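Local atomic coordinates of acireductone dioxygenase (Bacillus anthracis, PDB entry 4QGL), a protein that probably catalyses the oxidation of an acireductone in the methionine salvage pathway, giving different products depending on whether iron or nickel is bound. Residues N87-P90 against N91-E94; L95-N98 against F99-E102. All coordinates share one frame; numbering follows the deposited sequence.

Contact 1: N87-P90 against N91-E94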
loop_
_atom_site.group_PDB
_atom_site.type_symbol
_atom_site.label_atom_id
_atom_site.label_comp_id
_atom_site.label_asym_id
_atom_site.label_seq_id
_atom_site.Cartn_x
_atom_site.Cartn_y
_atom_site.Cartn_z
ATOM N N ASN A 87 6.862 -2.781 -15.805
ATOM C CA ASN A 87 7.496 -2.033 -16.916
ATOM C C ASN A 87 6.756 -2.241 -18.223
ATOM O O ASN A 87 6.679 -1.339 -19.049
ATOM C CB ASN A 87 8.971 -2.449 -17.123
ATOM C CG ASN A 87 9.965 -1.476 -16.491
ATOM O OD1 ASN A 87 9.612 -0.400 -15.991
ATOM N ND2 ASN A 87 11.227 -1.854 -16.519
ATOM N N SER A 88 6.226 -3.448 -18.386
ATOM C CA SER A 88 5.447 -3.862 -19.548
ATOM C C SER A 88 4.058 -3.179 -19.708
ATOM O O SER A 88 3.572 -3.011 -20.834
ATOM C CB SER A 88 5.289 -5.388 -19.470
ATOM O OG SER A 88 5.692 -5.869 -18.185
ATOM N N THR A 89 3.420 -2.814 -18.590
ATOM C CA THR A 89 2.149 -2.061 -18.583
ATOM C C THR A 89 2.172 -0.883 -19.572
ATOM O O THR A 89 2.968 0.030 -19.410
ATOM C CB THR A 89 1.871 -1.454 -17.173
ATOM O OG1 THR A 89 1.552 -2.491 -16.239
ATOM C CG2 THR A 89 0.720 -0.423 -17.197
ATOM N N PRO A 90 1.276 -0.886 -20.574
ATOM C CA PRO A 90 1.174 0.295 -21.437
ATOM C C PRO A 90 0.727 1.518 -20.639
ATOM O O PRO A 90 -0.108 1.406 -19.744
ATOM C CB PRO A 90 0.099 -0.104 -22.460
ATOM C CG PRO A 90 -0.708 -1.166 -21.785
ATOM C CD PRO A 90 0.271 -1.913 -20.926
ATOM N N ASN A 91 1.293 2.670 -20.974
ATOM C CA ASN A 91 1.011 3.949 -20.298
ATOM C C ASN A 91 1.487 4.019 -18.841
ATOM O O ASN A 91 0.968 4.805 -18.044
ATOM C CB ASN A 91 -0.488 4.281 -20.353
ATOM C CG ASN A 91 -1.138 3.880 -21.664
ATOM O OD1 ASN A 91 -0.644 4.198 -22.734
ATOM N ND2 ASN A 91 -2.269 3.211 -21.579
ATOM N N LEU A 92 2.479 3.223 -18.487
ATOM C CA LEU A 92 2.919 3.221 -17.114
ATOM C C LEU A 92 3.230 4.634 -16.678
ATOM O O LEU A 92 2.713 5.091 -15.669
ATOM C CB LEU A 92 4.156 2.351 -16.943
ATOM C CG LEU A 92 4.715 2.215 -15.530
ATOM C CD1 LEU A 92 3.674 1.687 -14.544
ATOM C CD2 LEU A 92 5.926 1.303 -15.561
ATOM N N ASP A 93 4.060 5.314 -17.476
ATOM C CA ASP A 93 4.552 6.662 -17.179
ATOM C C ASP A 93 3.440 7.658 -16.997
ATOM O O ASP A 93 3.442 8.478 -16.083
ATOM C CB ASP A 93 5.413 7.167 -18.338
ATOM C CG ASP A 93 6.769 6.480 -18.415
ATOM O OD1 ASP A 93 7.212 5.936 -17.364
ATOM O OD2 ASP A 93 7.381 6.503 -19.530
ATOM N N GLU A 94 2.499 7.586 -17.917
ATOM C CA GLU A 94 1.401 8.516 -17.956
ATOM C C GLU A 94 0.322 8.168 -16.925
ATOM O O GLU A 94 -0.627 8.905 -16.772
ATOM C CB GLU A 94 0.820 8.527 -19.363
ATOM C CG GLU A 94 1.781 9.078 -20.423
ATOM C CD GLU A 94 2.591 8.017 -21.171
ATOM O OE1 GLU A 94 2.786 6.905 -20.638
ATOM O OE2 GLU A 94 3.046 8.305 -22.305
#
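The carboxamide of Asn87 turns its oxygen toward Leu92, with OD1 of Asn87 4.1 Å from CD2 of Leu92, while the carboxamide of Asn91 lies beside the carbonyl of Pro90. The same Leu92 methyl also packs on the backbone of Asn87, CD2 of Leu92 lying 3.9 Å from CA of Asn87, and the two side chains meet at a slant. CG of Leu92 stands anti to its own backbone N (chi1 -178°), which carries the branch back across the turn toward Asn87. The amide of Asn91 approaches the preceding residue without bonding to it: ND2 of Asn91 is 3.4 Å from O of Pro90, at an angle too poor for a hydrogen bond.

Thr89 to Leu92 form a type II beta turn, with Pro90 and Asn91 at its two central positions and Asn91 in the left-handed region. The turn feeds helix 92-96 after strand 79-85. Its closing bond is weak: N of Leu92 reaches O of Thr89 at 3.4 Å, with an angle of 131° at the hydrogen. Next to that bond the Leu92 side chain leans on Thr89, its CB 3.6 Å from O of Thr89. OG1 of Thr89 is hydrogen-bonded to N of Ser86, and Arg156 lies against the side chains of both Asn87 and Leu92.

Contact 2: L95-N98 against F99-E102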
loop_
_atom_site.group_PDB
_atom_site.type_symbol
_atom_site.label_atom_id
_atom_site.label_comp_id
_atom_site.label_asym_id
_atom_site.label_seq_id
_atom_site.Cartn_x
_atom_site.Cartn_y
_atom_site.Cartn_z
ATOM N N LEU A 95 0.484 7.050 -16.222
ATOM C CA LEU A 95 -0.411 6.646 -15.142
ATOM C C LEU A 95 0.134 7.109 -13.786
ATOM O O LEU A 95 -0.530 7.806 -13.042
ATOM C CB LEU A 95 -0.570 5.115 -15.199
ATOM C CG LEU A 95 -1.385 4.321 -14.177
ATOM C CD1 LEU A 95 -0.522 3.902 -12.995
ATOM C CD2 LEU A 95 -2.617 5.084 -13.694
ATOM N N LEU A 96 1.379 6.734 -13.529
ATOM C CA LEU A 96 2.126 7.006 -12.294
ATOM C C LEU A 96 2.291 8.470 -11.913
ATOM O O LEU A 96 2.336 8.826 -10.731
ATOM C CB LEU A 96 3.525 6.429 -12.449
ATOM C CG LEU A 96 3.590 4.907 -12.446
ATOM C CD1 LEU A 96 4.986 4.480 -12.861
ATOM C CD2 LEU A 96 3.214 4.328 -11.089
ATOM N N ILE A 97 2.399 9.309 -12.924
ATOM C CA ILE A 97 2.503 10.749 -12.723
ATOM C C ILE A 97 1.241 11.325 -12.048
ATOM O O ILE A 97 1.223 12.445 -11.534
ATOM C CB ILE A 97 2.840 11.458 -14.068
ATOM C CG1 ILE A 97 3.273 12.923 -13.835
ATOM C CG2 ILE A 97 1.690 11.317 -15.074
ATOM C CD1 ILE A 97 4.450 13.110 -12.869
ATOM N N ASN A 98 0.179 10.543 -12.026
ATOM C CA ASN A 98 -0.970 10.912 -11.215
ATOM C C ASN A 98 -0.794 10.641 -9.724
ATOM O O ASN A 98 -1.416 11.311 -8.909
ATOM C CB ASN A 98 -2.236 10.266 -11.769
ATOM C CG ASN A 98 -2.544 10.757 -13.166
ATOM O OD1 ASN A 98 -2.402 11.953 -13.464
ATOM N ND2 ASN A 98 -2.945 9.839 -14.040
ATOM N N PHE A 99 0.032 9.680 -9.338
ATOM C CA PHE A 99 0.128 9.379 -7.909
ATOM C C PHE A 99 1.472 9.742 -7.339
ATOM O O PHE A 99 1.663 9.780 -6.130
ATOM C CB PHE A 99 -0.337 7.960 -7.655
ATOM C CG PHE A 99 -1.703 7.716 -8.208
ATOM C CD1 PHE A 99 -2.800 8.448 -7.725
ATOM C CD2 PHE A 99 -1.901 6.852 -9.269
ATOM C CE1 PHE A 99 -4.079 8.284 -8.252
ATOM C CE2 PHE A 99 -3.180 6.683 -9.806
ATOM C CZ PHE A 99 -4.267 7.392 -9.289
ATOM N N GLN A 100 2.363 10.112 -8.247
ATOM C CA GLN A 100 3.622 10.770 -7.927
ATOM C C GLN A 100 3.492 12.210 -7.461
ATOM O O GLN A 100 4.382 12.705 -6.793
ATOM C CB GLN A 100 4.537 10.736 -9.135
ATOM C CG GLN A 100 5.541 9.613 -9.063
ATOM C CD GLN A 100 6.103 9.213 -10.422
ATOM O OE1 GLN A 100 6.479 8.047 -10.613
ATOM N NE2 GLN A 100 6.177 10.176 -11.381
ATOM N N LYS A 101 2.414 12.890 -7.823
ATOM C CA LYS A 101 2.183 14.246 -7.310
ATOM C C LYS A 101 1.457 14.237 -5.977
ATOM O O LYS A 101 0.604 13.366 -5.724
ATOM C CB LYS A 101 1.404 15.056 -8.303
ATOM C CG LYS A 101 2.146 15.270 -9.610
ATOM C CD LYS A 101 1.188 15.898 -10.608
ATOM C CE LYS A 101 1.900 16.500 -11.799
ATOM N NZ LYS A 101 0.978 17.416 -12.523
ATOM N N GLU A 102 1.788 15.194 -5.118
ATOM C CA GLU A 102 1.184 15.247 -3.805
ATOM C C GLU A 102 -0.305 15.524 -3.957
ATOM O O GLU A 102 -0.723 16.487 -4.590
ATOM C CB GLU A 102 1.841 16.334 -2.976
ATOM C CG GLU A 102 1.350 16.450 -1.542
ATOM C CD GLU A 102 1.805 17.748 -0.866
ATOM O OE1 GLU A 102 0.948 18.537 -0.417
ATOM O OE2 GLU A 102 3.027 17.996 -0.795
#
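Helix 92-96 gives way here to the loop that leads into the metal-binding histidines of this cupin, and the carbonyl of Leu96 carries the junction by accepting two backbone N-H groups. N of Gln100 bonds to O of Leu96 at 2.8 Å in the i to i+4 manner of an alpha helix, approaching almost in line with the carbonyl. N of Phe99 bonds to that same Leu96 O at 2.8 Å in the i to i+3 manner, but comes from above the carbonyl plane, 58° out of it. The two donors thus grip one oxygen from different directions.

The ring of Phe99 folds back over its neighbour: CB of Asn98 sits over one face in a CH-pi contact, 4.1 Å from the ring centroid and 6° off the normal. At the ring's CE2, Leu95 adds an apolar touch through CD2. Trp170 also packs on Phe99, whose side chain comes within about 4 Å of that of His103, a cadmium ligand. Glu102, thought from related enzymes to help metal incorporation, forms a salt bridge with Arg147.

On another side of the chain, Gln100 lies across Ile97 at about a right angle, its NE2 3.7 Å from CD1 of Ile97. Its OE1 comes close to CB of Leu96. Lys101, with CG beside its own backbone N (chi1 -63°), runs extended past the Ile97 carbonyl, where CG of Lys101 lies 3.5 Å from O of Ile97.

In the fold
Contacts 1 and 2 follow one another along the chain, their centres 13 Å apart, and share helix 92-96: contact 1 forms the turn that enters it, contact 2 the passage that leaves it. Arg156 joins them from outside, touching Asn87 and Leu92 of the first and Leu96 of the second. Their relation to metal differs. In contact 1 the side chain of Leu92 stays about 12 Å from a bound cadmium ion, whereas the Phe99 side chain of contact 2 comes within about 4 Å of one. From contact 2 the chain continues directly to His103, His105 and Glu109, which bind cadmium together with His148.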